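Pngf-ii (Elizabethkingia meningoseptica, PDB 4R4X) probably hydrolyses the amide bond between N-linked glycans and asparagine side chains of glycoproteins, acting as a peptide:N-glycosidase. Local coordinates at residues L33-E37 against K38-K42; N77-L80 against A81-F85; T91-L95 against G96-K100; D178-W181 against K182-I186; P224-K227 against Q228-I232. All coordinates share one frame; numbering follows the deposited sequence. Where two conformers were deposited one is given.

Interaction 1: L33-E37 against K38-K42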
# COMPACT_ATOMS: atom_id res chain seq x y z
N LEU A 33 30.88 9.36 -19.30
CA LEU A 33 30.10 9.37 -18.07
C LEU A 33 29.05 10.47 -18.21
O LEU A 33 29.37 11.57 -18.62
CB LEU A 33 31.02 9.63 -16.88
CG LEU A 33 30.30 9.95 -15.57
CD1 LEU A 33 29.70 8.67 -15.06
CD2 LEU A 33 31.25 10.57 -14.55
N LEU A 34 27.79 10.14 -17.91
CA LEU A 34 26.71 11.10 -17.96
C LEU A 34 26.04 11.23 -16.60
O LEU A 34 25.53 10.25 -16.02
CB LEU A 34 25.70 10.72 -19.05
CG LEU A 34 24.41 11.53 -19.10
CD1 LEU A 34 24.66 13.01 -19.37
CD2 LEU A 34 23.47 10.93 -20.16
N PHE A 35 26.09 12.43 -16.07
CA PHE A 35 25.48 12.70 -14.79
C PHE A 35 25.04 14.17 -14.72
O PHE A 35 24.58 14.74 -15.74
CB PHE A 35 26.37 12.17 -13.61
CG PHE A 35 27.74 12.85 -13.43
CD1 PHE A 35 28.27 13.77 -14.32
CD2 PHE A 35 28.52 12.48 -12.34
CE1 PHE A 35 29.53 14.33 -14.10
CE2 PHE A 35 29.78 13.02 -12.11
CZ PHE A 35 30.28 13.97 -13.00
N ASN A 36 25.13 14.76 -13.54
CA ASN A 36 24.77 16.15 -13.36
C ASN A 36 25.52 16.79 -12.19
O ASN A 36 26.30 16.12 -11.50
CB ASN A 36 23.26 16.28 -13.21
CG ASN A 36 22.72 15.61 -11.96
OD1 ASN A 36 23.29 15.75 -10.86
ND2 ASN A 36 21.59 14.90 -12.11
N GLU A 37 25.30 18.08 -12.00
CA GLU A 37 26.00 18.86 -10.95
C GLU A 37 25.82 18.32 -9.54
O GLU A 37 26.80 18.11 -8.80
CB GLU A 37 25.57 20.35 -11.02
CG GLU A 37 26.50 21.15 -11.91
CD GLU A 37 26.04 22.58 -12.18
OE1 GLU A 37 24.99 23.01 -11.64
OE2 GLU A 37 26.76 23.27 -12.95
N LYS A 38 24.57 18.08 -9.17
CA LYS A 38 24.28 17.61 -7.82
C LYS A 38 24.90 16.26 -7.53
O LYS A 38 25.39 16.03 -6.44
CB LYS A 38 22.78 17.55 -7.58
CG LYS A 38 22.15 18.89 -7.25
CD LYS A 38 20.64 18.77 -7.34
CE LYS A 38 19.91 19.66 -6.34
NZ LYS A 38 18.69 18.96 -5.85
N ILE A 39 24.91 15.37 -8.52
CA ILE A 39 25.59 14.10 -8.36
C ILE A 39 27.11 14.30 -8.28
O ILE A 39 27.78 13.68 -7.44
CB ILE A 39 25.26 13.14 -9.50
CG1 ILE A 39 23.77 12.77 -9.47
CG2 ILE A 39 26.14 11.90 -9.42
CD1 ILE A 39 23.28 11.96 -10.67
N LYS A 40 27.67 15.10 -9.17
CA LYS A 40 29.10 15.36 -9.14
C LYS A 40 29.52 15.89 -7.76
O LYS A 40 30.51 15.45 -7.17
CB LYS A 40 29.48 16.38 -10.21
CG LYS A 40 30.98 16.57 -10.40
CD LYS A 40 31.28 17.54 -11.54
CE LYS A 40 32.72 18.04 -11.48
NZ LYS A 40 32.92 19.23 -12.34
N ASN A 41 28.73 16.83 -7.26
CA ASN A 41 29.00 17.48 -5.97
C ASN A 41 28.60 16.68 -4.73
O ASN A 41 28.78 17.16 -3.62
CB ASN A 41 28.31 18.84 -5.96
CG ASN A 41 28.88 19.79 -7.01
OD1 ASN A 41 30.03 19.67 -7.42
ND2 ASN A 41 28.08 20.73 -7.44
N LYS A 42 28.05 15.47 -4.93
CA LYS A 42 27.57 14.61 -3.85
C LYS A 42 26.47 15.25 -3.01
O LYS A 42 26.42 15.08 -1.78
CB LYS A 42 28.75 14.13 -2.99
CG LYS A 42 29.74 13.32 -3.81
CD LYS A 42 31.18 13.58 -3.44
CE LYS A 42 32.12 13.03 -4.51
NZ LYS A 42 31.82 11.61 -4.86
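N36 meets I39 at about a right angle: the amide of N36 lies across the start of the isoleucine chain, its OD1 aimed at the backbone. That oxygen accepts from I39 N at 2.9 Å, nearly in line with its own C=O bond, and also comes within 3.3 Å of I39 CG1. The torsion explains the reach, because CG of N36 sits between the backbone N and the carbonyl carbon (chi1 65°), which swings the amide forward over the first turn of helix 37-40. Placed right before that helix and bonded to I39 N, N36 is its N-cap residue. F35 lies obliquely across the same turn: its CD2 is 3.8 Å from I39 CG2, while CZ touches K40 CG at 3.7 Å. On one face of the ring lies L33 CD2. Beyond CG, K40 runs out extended, and its amino group forms a salt bridge with E5. Main-chain bonds join K40 N to N36 O and N41 N to E37 O; at the far end K42 turns to positive phi and closes a Schellman motif. Both ends of this very short helix are therefore capped, and OD1 of N36 does for the I39 N-H what a preceding turn would do, probably helped by the helix dipole.

Interaction 2: N77-L80 against A81-F85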
# COMPACT_ATOMS: atom_id res chain seq x y z
N ASN A 77 24.56 -3.92 -24.57
CA ASN A 77 25.42 -3.49 -25.67
C ASN A 77 24.69 -3.36 -27.02
O ASN A 77 25.33 -3.25 -28.06
CB ASN A 77 26.63 -4.40 -25.78
CG ASN A 77 26.29 -5.76 -26.34
OD1 ASN A 77 25.12 -6.12 -26.48
ND2 ASN A 77 27.31 -6.53 -26.67
N THR A 78 23.37 -3.35 -26.97
CA THR A 78 22.55 -3.20 -28.17
C THR A 78 21.81 -1.86 -28.25
O THR A 78 21.15 -1.59 -29.26
CB THR A 78 21.48 -4.31 -28.27
OG1 THR A 78 20.47 -4.12 -27.27
CG2 THR A 78 22.11 -5.69 -28.12
N ILE A 79 21.91 -1.03 -27.21
CA ILE A 79 21.07 0.17 -27.14
C ILE A 79 21.37 1.18 -28.27
O ILE A 79 20.46 1.67 -28.94
CB ILE A 79 21.22 0.89 -25.77
CG1 ILE A 79 20.65 0.01 -24.66
CG2 ILE A 79 20.52 2.25 -25.80
CD1 ILE A 79 20.58 0.69 -23.30
N LEU A 80 22.64 1.50 -28.46
CA LEU A 80 23.04 2.50 -29.46
C LEU A 80 22.64 2.03 -30.86
O LEU A 80 22.03 2.78 -31.60
CB LEU A 80 24.54 2.78 -29.37
CG LEU A 80 24.97 3.37 -28.03
CD1 LEU A 80 26.42 3.81 -28.06
CD2 LEU A 80 24.04 4.51 -27.65
N ALA A 81 22.95 0.78 -31.19
CA ALA A 81 22.65 0.22 -32.51
C ALA A 81 21.16 0.33 -32.88
O ALA A 81 20.83 0.53 -34.03
CB ALA A 81 23.12 -1.24 -32.59
N LYS A 82 20.27 0.24 -31.88
CA LYS A 82 18.83 0.32 -32.14
C LYS A 82 18.28 1.71 -32.42
O LYS A 82 17.16 1.83 -32.89
CB LYS A 82 18.05 -0.30 -30.98
CG LYS A 82 18.21 -1.81 -30.89
CD LYS A 82 17.60 -2.35 -29.60
CE LYS A 82 17.80 -3.85 -29.51
NZ LYS A 82 17.41 -4.35 -28.18
N GLN A 83 19.03 2.77 -32.13
CA GLN A 83 18.51 4.12 -32.34
C GLN A 83 18.40 4.32 -33.84
O GLN A 83 19.31 3.94 -34.55
CB GLN A 83 19.45 5.18 -31.72
CG GLN A 83 19.57 5.00 -30.21
CD GLN A 83 20.37 6.08 -29.52
OE1 GLN A 83 20.97 6.96 -30.15
NE2 GLN A 83 20.36 6.03 -28.19
N GLU A 84 17.30 4.92 -34.28
CA GLU A 84 17.07 5.20 -35.70
C GLU A 84 17.01 6.69 -35.93
O GLU A 84 16.09 7.35 -35.45
CB GLU A 84 15.72 4.63 -36.13
CG GLU A 84 15.70 3.13 -36.34
CD GLU A 84 14.40 2.68 -37.00
OE1 GLU A 84 13.35 2.63 -36.31
OE2 GLU A 84 14.42 2.38 -38.21
N PHE A 85 17.97 7.21 -36.69
CA PHE A 85 18.02 8.63 -37.04
C PHE A 85 17.83 8.89 -38.53
O PHE A 85 18.29 8.10 -39.36
CB PHE A 85 19.34 9.24 -36.56
CG PHE A 85 19.35 9.52 -35.10
CD1 PHE A 85 18.79 10.70 -34.61
CD2 PHE A 85 19.88 8.61 -34.20
CE1 PHE A 85 18.77 10.95 -33.24
CE2 PHE A 85 19.85 8.86 -32.83
CZ PHE A 85 19.30 10.02 -32.36
O HOH W 1 24.80 -0.96 -29.78
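T78 and K82 run side by side, and two torsions bring their ends together: OG1 of T78 lies between its backbone N and carbonyl carbon (chi1 70°), while CG of K82 stands beside the backbone N (chi1 -69°) with the rest of the lysine fully stretched. The lysine chain runs past the T78 carbonyl oxygen, CG of K82 lying 3.4 Å from T78 O, and its NZ ends 3.2 Å from T78 OG1, to which it donates a hydrogen bond. T78 OG1 has a second partner just before the turn, the carboxylate of D76, so the hydroxyl links the lysine to an acidic group.

Q83 and L80 also point the same way, with NE2 of Q83 4.0 Å from L80 CD2. The amide of Q83 is tied down beyond this turn, OE1 to G129 N and NE2 to I127 O, while L80 packs against N58 and Q130.

Two of the three backbone bonds are weak, those from K82 N to T78 O and to I79 O; the good one is Q83 N to L80 O at 3.0 Å, with the N-H well above the carbonyl plane. One water bridges N77 O and A81 N, 2.9 Å from each. In helix 79-82, a single turn, this water and the T78–K82 bond thus supplement weak backbone bonds, and the D76 carboxylate may add a favourable electrostatic setting for the ammonium.

Interaction 3: T91-L95 against G96-K100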
# COMPACT_ATOMS: atom_id res chain seq x y z
N THR A 91 23.25 22.37 -40.91
CA THR A 91 24.58 22.47 -40.33
C THR A 91 24.69 23.81 -39.63
O THR A 91 23.89 24.75 -39.84
CB THR A 91 25.72 22.33 -41.38
OG1 THR A 91 25.69 23.42 -42.29
CG2 THR A 91 25.60 21.04 -42.17
N GLY A 92 25.71 23.92 -38.79
CA GLY A 92 25.96 25.16 -38.11
C GLY A 92 27.12 25.02 -37.17
O GLY A 92 27.95 24.13 -37.33
N LYS A 93 27.17 25.92 -36.19
CA LYS A 93 28.14 25.82 -35.12
C LYS A 93 27.49 26.02 -33.76
O LYS A 93 26.55 26.82 -33.61
CB LYS A 93 29.24 26.87 -35.31
CG LYS A 93 30.24 26.54 -36.38
CD LYS A 93 31.17 27.73 -36.53
CE LYS A 93 32.38 27.45 -37.38
NZ LYS A 93 33.49 26.95 -36.52
N ILE A 94 27.99 25.28 -32.77
CA ILE A 94 27.65 25.49 -31.37
C ILE A 94 28.97 25.56 -30.61
O ILE A 94 29.82 24.67 -30.73
CB ILE A 94 26.76 24.36 -30.82
CG1 ILE A 94 25.39 24.41 -31.53
CG2 ILE A 94 26.60 24.47 -29.30
CD1 ILE A 94 24.46 23.28 -31.19
N LEU A 95 29.14 26.65 -29.86
CA LEU A 95 30.37 26.91 -29.10
C LEU A 95 31.62 26.77 -29.93
O LEU A 95 32.66 26.31 -29.44
CB LEU A 95 30.44 25.96 -27.90
CG LEU A 95 29.24 26.08 -26.96
CD1 LEU A 95 29.41 25.06 -25.85
CD2 LEU A 95 29.05 27.48 -26.38
N GLY A 96 31.52 27.16 -31.19
CA GLY A 96 32.66 27.11 -32.08
C GLY A 96 32.92 25.78 -32.76
O GLY A 96 33.88 25.68 -33.53
N TYR A 97 32.08 24.77 -32.49
CA TYR A 97 32.20 23.43 -33.08
C TYR A 97 31.21 23.20 -34.23
O TYR A 97 30.03 23.55 -34.11
CB TYR A 97 31.98 22.35 -31.99
CG TYR A 97 33.00 22.44 -30.88
CD1 TYR A 97 34.32 22.07 -31.10
CD2 TYR A 97 32.67 22.96 -29.64
CE1 TYR A 97 35.27 22.17 -30.11
CE2 TYR A 97 33.63 23.07 -28.64
CZ TYR A 97 34.93 22.67 -28.89
OH TYR A 97 35.89 22.78 -27.92
N ASN A 98 31.67 22.60 -35.32
CA ASN A 98 30.77 22.28 -36.43
C ASN A 98 29.78 21.19 -36.04
O ASN A 98 30.19 20.17 -35.50
CB ASN A 98 31.56 21.83 -37.63
CG ASN A 98 32.43 22.93 -38.19
OD1 ASN A 98 31.97 24.04 -38.43
ND2 ASN A 98 33.70 22.64 -38.37
N VAL A 99 28.50 21.43 -36.32
CA VAL A 99 27.42 20.50 -35.96
C VAL A 99 26.55 20.18 -37.17
O VAL A 99 26.41 21.00 -38.10
CB VAL A 99 26.53 21.02 -34.80
CG1 VAL A 99 27.34 21.08 -33.50
CG2 VAL A 99 25.92 22.38 -35.10
N LYS A 100 26.00 18.96 -37.14
CA LYS A 100 25.00 18.47 -38.08
C LYS A 100 23.77 18.12 -37.27
O LYS A 100 23.86 17.75 -36.11
CB LYS A 100 25.49 17.21 -38.79
CG LYS A 100 26.61 17.45 -39.79
CD LYS A 100 27.23 16.16 -40.33
CE LYS A 100 26.26 15.29 -41.12
NZ LYS A 100 25.58 16.02 -42.23
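Strands 91-94 and 97-100 run antiparallel as a hairpin closed by a type I' turn from I94 to Y97, with L95 and G96 at positive phi and G92–V99 and I94–Y97 as the hydrogen-bonded pairs, Y97 N reaching I94 O at 2.9 Å.

One face carries T91, K93, N98 and K100. K93 and N98 lie alongside each other, K93 CE 3.6 Å from N98 OD1, and the bend at the last torsion of K93 (chi4 -90°) turns NZ back to the turn, where it makes a weak bond to G96 O. The other face is more apolar. I94 and V99 cross at about a right angle, I94 CG1 being 4.1 Å from V99 CG2, and V99 CG2 also lies against the G92 backbone, 3.5 Å from G92 O. The ring of Y97 stands with I94 O at its edge, and its CD2 touches L95 CB at 4.1 Å.

This apolar face turns inward: I94, Y97 and V99 all lie on L136 of strand 134-140, and Y97 reaches V151 of strand 144-154, which L95 also touches from the turn. Along the strand, the K100 backbone bonds to Y115 of strand 109-116.

Interaction 4: D178-W181 against K182-I186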
# COMPACT_ATOMS: atom_id res chain seq x y z
N ASP A 178 12.78 -2.10 -10.51
CA ASP A 178 12.03 -2.50 -9.32
C ASP A 178 12.74 -2.06 -8.05
O ASP A 178 12.12 -1.56 -7.11
CB ASP A 178 11.83 -4.02 -9.30
CG ASP A 178 10.91 -4.49 -8.18
OD1 ASP A 178 9.70 -4.17 -8.21
OD2 ASP A 178 11.39 -5.22 -7.29
N MSE A 179 14.06 -2.24 -8.03
CA MSE A 179 14.85 -1.87 -6.85
C MSE A 179 14.90 -0.37 -6.67
O MSE A 179 14.82 0.13 -5.54
CB MSE A 179 16.25 -2.49 -6.91
CG MSE A 179 16.08 -3.99 -6.71
SE MSE A 179 17.82 -4.89 -6.81
CE MSE A 179 18.56 -4.26 -5.09
N ILE A 180 14.98 0.38 -7.77
CA ILE A 180 14.87 1.84 -7.69
C ILE A 180 13.51 2.22 -7.06
O ILE A 180 13.45 3.04 -6.12
CB ILE A 180 15.00 2.52 -9.07
CG1 ILE A 180 16.42 2.39 -9.62
CG2 ILE A 180 14.64 4.02 -8.98
CD1 ILE A 180 16.55 2.87 -11.05
N TRP A 181 12.43 1.63 -7.58
CA TRP A 181 11.07 1.90 -7.07
C TRP A 181 10.96 1.62 -5.58
O TRP A 181 10.53 2.51 -4.80
CB TRP A 181 10.03 1.11 -7.86
CG TRP A 181 8.66 1.11 -7.25
CD1 TRP A 181 7.89 2.20 -6.93
CD2 TRP A 181 7.90 -0.04 -6.88
NE1 TRP A 181 6.68 1.80 -6.40
CE2 TRP A 181 6.67 0.42 -6.35
CE3 TRP A 181 8.12 -1.41 -6.97
CZ2 TRP A 181 5.69 -0.44 -5.90
CZ3 TRP A 181 7.17 -2.27 -6.52
CH2 TRP A 181 5.95 -1.78 -5.97
N LYS A 182 11.40 0.44 -5.16
CA LYS A 182 11.30 0.05 -3.75
C LYS A 182 12.16 0.90 -2.82
O LYS A 182 11.87 1.01 -1.63
CB LYS A 182 11.61 -1.44 -3.56
CG LYS A 182 10.44 -2.32 -3.97
CD LYS A 182 10.82 -3.76 -4.14
CE LYS A 182 9.61 -4.59 -4.59
NZ LYS A 182 10.08 -5.92 -5.05
N SER A 183 13.21 1.54 -3.34
CA SER A 183 14.07 2.40 -2.54
C SER A 183 13.39 3.74 -2.17
O SER A 183 13.87 4.48 -1.31
CB SER A 183 15.40 2.67 -3.27
OG SER A 183 15.26 3.66 -4.28
N ARG A 184 12.27 4.04 -2.82
CA ARG A 184 11.59 5.31 -2.61
C ARG A 184 10.68 5.30 -1.37
O ARG A 184 10.16 6.34 -0.99
CB ARG A 184 10.77 5.67 -3.84
CG ARG A 184 11.57 5.78 -5.11
CD ARG A 184 10.73 6.28 -6.26
NE ARG A 184 11.50 6.45 -7.50
CZ ARG A 184 12.22 7.52 -7.83
NH1 ARG A 184 12.32 8.57 -7.03
NH2 ARG A 184 12.85 7.53 -8.99
N PHE A 185 10.44 4.14 -0.79
CA PHE A 185 9.51 4.06 0.33
C PHE A 185 9.91 2.91 1.21
O PHE A 185 10.83 2.17 0.89
CB PHE A 185 8.06 3.93 -0.15
CG PHE A 185 7.77 2.67 -0.92
CD1 PHE A 185 8.08 2.56 -2.27
CD2 PHE A 185 7.20 1.57 -0.28
CE1 PHE A 185 7.79 1.39 -2.98
CE2 PHE A 185 6.92 0.40 -0.99
CZ PHE A 185 7.22 0.32 -2.33
N ILE A 186 9.21 2.76 2.33
CA ILE A 186 9.52 1.73 3.30
C ILE A 186 8.49 0.61 3.24
O ILE A 186 7.29 0.86 3.38
CB ILE A 186 9.52 2.31 4.71
CG1 ILE A 186 10.62 3.37 4.82
CG2 ILE A 186 9.71 1.22 5.75
CD1 ILE A 186 10.48 4.27 6.02
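I180 and S183 form the close-knit side of this helix end. The hydroxyl of S183, held between its backbone N and carbonyl carbon (chi1 79°), turns back to donate to I180 O at 2.7 Å, while S183 N bonds to M179 O and more weakly to I180 O. The I180 carbonyl is thus gripped by the serine three residues later. At the surface rim R184 lies along I180, pointing the same way, with NH2 of R184 3.9 Å from I180 CG2. P47 sits against I180, S183 and R184, and M179, a selenomethionine, packs on strand 70-76.

The other side is more exposed. D178 and K182, one turn apart, close an equally short salt bridge of 2.7 Å from K182 NZ to D178 OD2, the ammonium using the syn lone pair of that oxygen. The lysine passes W181, CE of K182 lying 3.9 Å from W181 CZ3. Looser is the meeting of W181 and F185: F185 CE1 sits over one face of the indole, 3.6 Å from W181 NE1 but offset toward the rim. The indole's five-membered ring and the F185 ring are inclined at 56°; F185 finds its stacking partner in H367.

R184 N closes back on W181 O at 3.0 Å, and overlapping this bond, K182 to F185 form a type I turn. This is a helix C-terminus with a serine hydroxyl bonded back to a last-turn carbonyl, unwinding through a beta turn into strand 186-196.

Interaction 5: P224-K227 against Q228-I232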
# COMPACT_ATOMS: atom_id res chain seq x y z
N PRO A 224 8.80 1.89 12.43
CA PRO A 224 9.60 3.08 12.72
C PRO A 224 8.72 4.26 13.08
O PRO A 224 7.48 4.20 12.92
CB PRO A 224 10.33 3.33 11.40
CG PRO A 224 9.43 2.78 10.37
CD PRO A 224 8.88 1.52 11.01
N GLU A 225 9.34 5.33 13.57
CA GLU A 225 8.62 6.56 13.75
C GLU A 225 8.11 7.00 12.38
O GLU A 225 8.85 7.00 11.41
CB GLU A 225 9.49 7.66 14.35
CG GLU A 225 8.74 8.98 14.53
CD GLU A 225 9.63 10.11 15.04
OE1 GLU A 225 9.14 11.27 15.11
OE2 GLU A 225 10.80 9.85 15.36
N ILE A 226 6.83 7.36 12.30
CA ILE A 226 6.32 7.88 11.06
C ILE A 226 5.72 9.27 11.34
O ILE A 226 4.78 9.44 12.12
CB ILE A 226 5.43 6.84 10.31
CG1 ILE A 226 3.98 7.21 10.30
CG2 ILE A 226 5.54 5.43 10.87
CD1 ILE A 226 3.61 7.97 9.07
N LYS A 227 6.31 10.27 10.70
CA LYS A 227 5.94 11.67 10.92
C LYS A 227 4.57 12.00 10.33
O LYS A 227 4.16 11.40 9.33
CB LYS A 227 6.98 12.58 10.26
CG LYS A 227 8.41 12.45 10.79
CD LYS A 227 8.75 13.55 11.78
CE LYS A 227 10.22 13.56 12.18
NZ LYS A 227 10.39 12.96 13.53
N GLN A 228 3.87 12.96 10.94
CA GLN A 228 2.66 13.51 10.36
C GLN A 228 2.96 13.94 8.92
O GLN A 228 3.92 14.64 8.65
CB GLN A 228 2.14 14.70 11.19
CG GLN A 228 1.09 15.60 10.51
CD GLN A 228 -0.24 14.92 10.19
OE1 GLN A 228 -0.69 14.04 10.91
NE2 GLN A 228 -0.87 15.32 9.06
N GLY A 229 2.12 13.50 8.00
CA GLY A 229 2.26 13.82 6.58
C GLY A 229 2.52 12.57 5.75
O GLY A 229 2.11 12.50 4.58
N ASN A 230 3.18 11.59 6.34
CA ASN A 230 3.46 10.34 5.61
C ASN A 230 2.17 9.53 5.44
O ASN A 230 1.26 9.60 6.28
CB ASN A 230 4.44 9.49 6.40
CG ASN A 230 5.88 9.97 6.37
OD1 ASN A 230 6.72 9.32 6.98
ND2 ASN A 230 6.18 11.07 5.70
N THR A 231 2.09 8.74 4.38
CA THR A 231 0.94 7.88 4.21
C THR A 231 1.32 6.43 4.47
O THR A 231 2.52 6.05 4.39
CB THR A 231 0.29 8.05 2.83
OG1 THR A 231 1.25 7.81 1.80
CG2 THR A 231 -0.29 9.42 2.68
N ILE A 232 0.31 5.65 4.82
CA ILE A 232 0.49 4.26 5.22
C ILE A 232 -0.58 3.38 4.58
O ILE A 232 -1.78 3.71 4.63
CB ILE A 232 0.38 4.06 6.74
CG1 ILE A 232 1.14 5.12 7.54
CG2 ILE A 232 0.89 2.68 7.11
CD1 ILE A 232 0.74 5.18 8.99
O HOH W 2 8.31 9.90 8.87
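N230 offers its amide to a water and to the chain beyond, and K227 lies next to it across a tight beta turn, K227 to N230. At the OD1 end the water donates; at the ND2 end the amide donates to the carbonyl of D369. CG of N230 stands beside the backbone N (chi1 -75°), which sends the amide back along K227, with CG of N230 3.7 Å from K227 O. The second flat group is the carboxylate of E225, which K227 NZ approaches from above its plane: NZ forms a salt bridge to E225 OE1 at 2.6 Å, arriving 55° out of that plane, and the lysine is bent at two torsions to get there.

The turn itself is closed by N230 N to K227 O at 3.2 Å, an almost straight N-H bond. Q228 and G229 at its corners have angles near those of a type II turn, G229 with the positive phi (117°) that this turn needs at its third position.

The turn leads into strand 231-240 of the four-stranded antiparallel sheet. There I232 rests on R336, T231 is tied to D369, and I226 bonds through its backbone to S340 and R336. Between the two sides of the turn sits the water: it accepts from K227 N at 2.7 Å and donates a hydrogen bond to N230 OD1, modelled at a rather short 2.5 Å.

From the N terminus the five contacts come in series; none nests in or crosses another, and each closes only a short local turn. Interaction 1 passes from strand 31-36 to a short helix, interaction 2 bridges strands 70-76 and 86-94, and interaction 3 reverses the chain between strands 86-94 and 97-106. All three belong to the N-terminal N-glycanase-peptide domain, interactions 2 and 3 with nearest atoms about 9 Å apart. Interaction 4 unwinds helix 173-182 into strand 186-196. Interaction 5 then starts strand 231-240 of the same four-stranded sheet; its nearest atoms are about 5 Å from interaction 4, without touching, and both border H367 of strand 358-367.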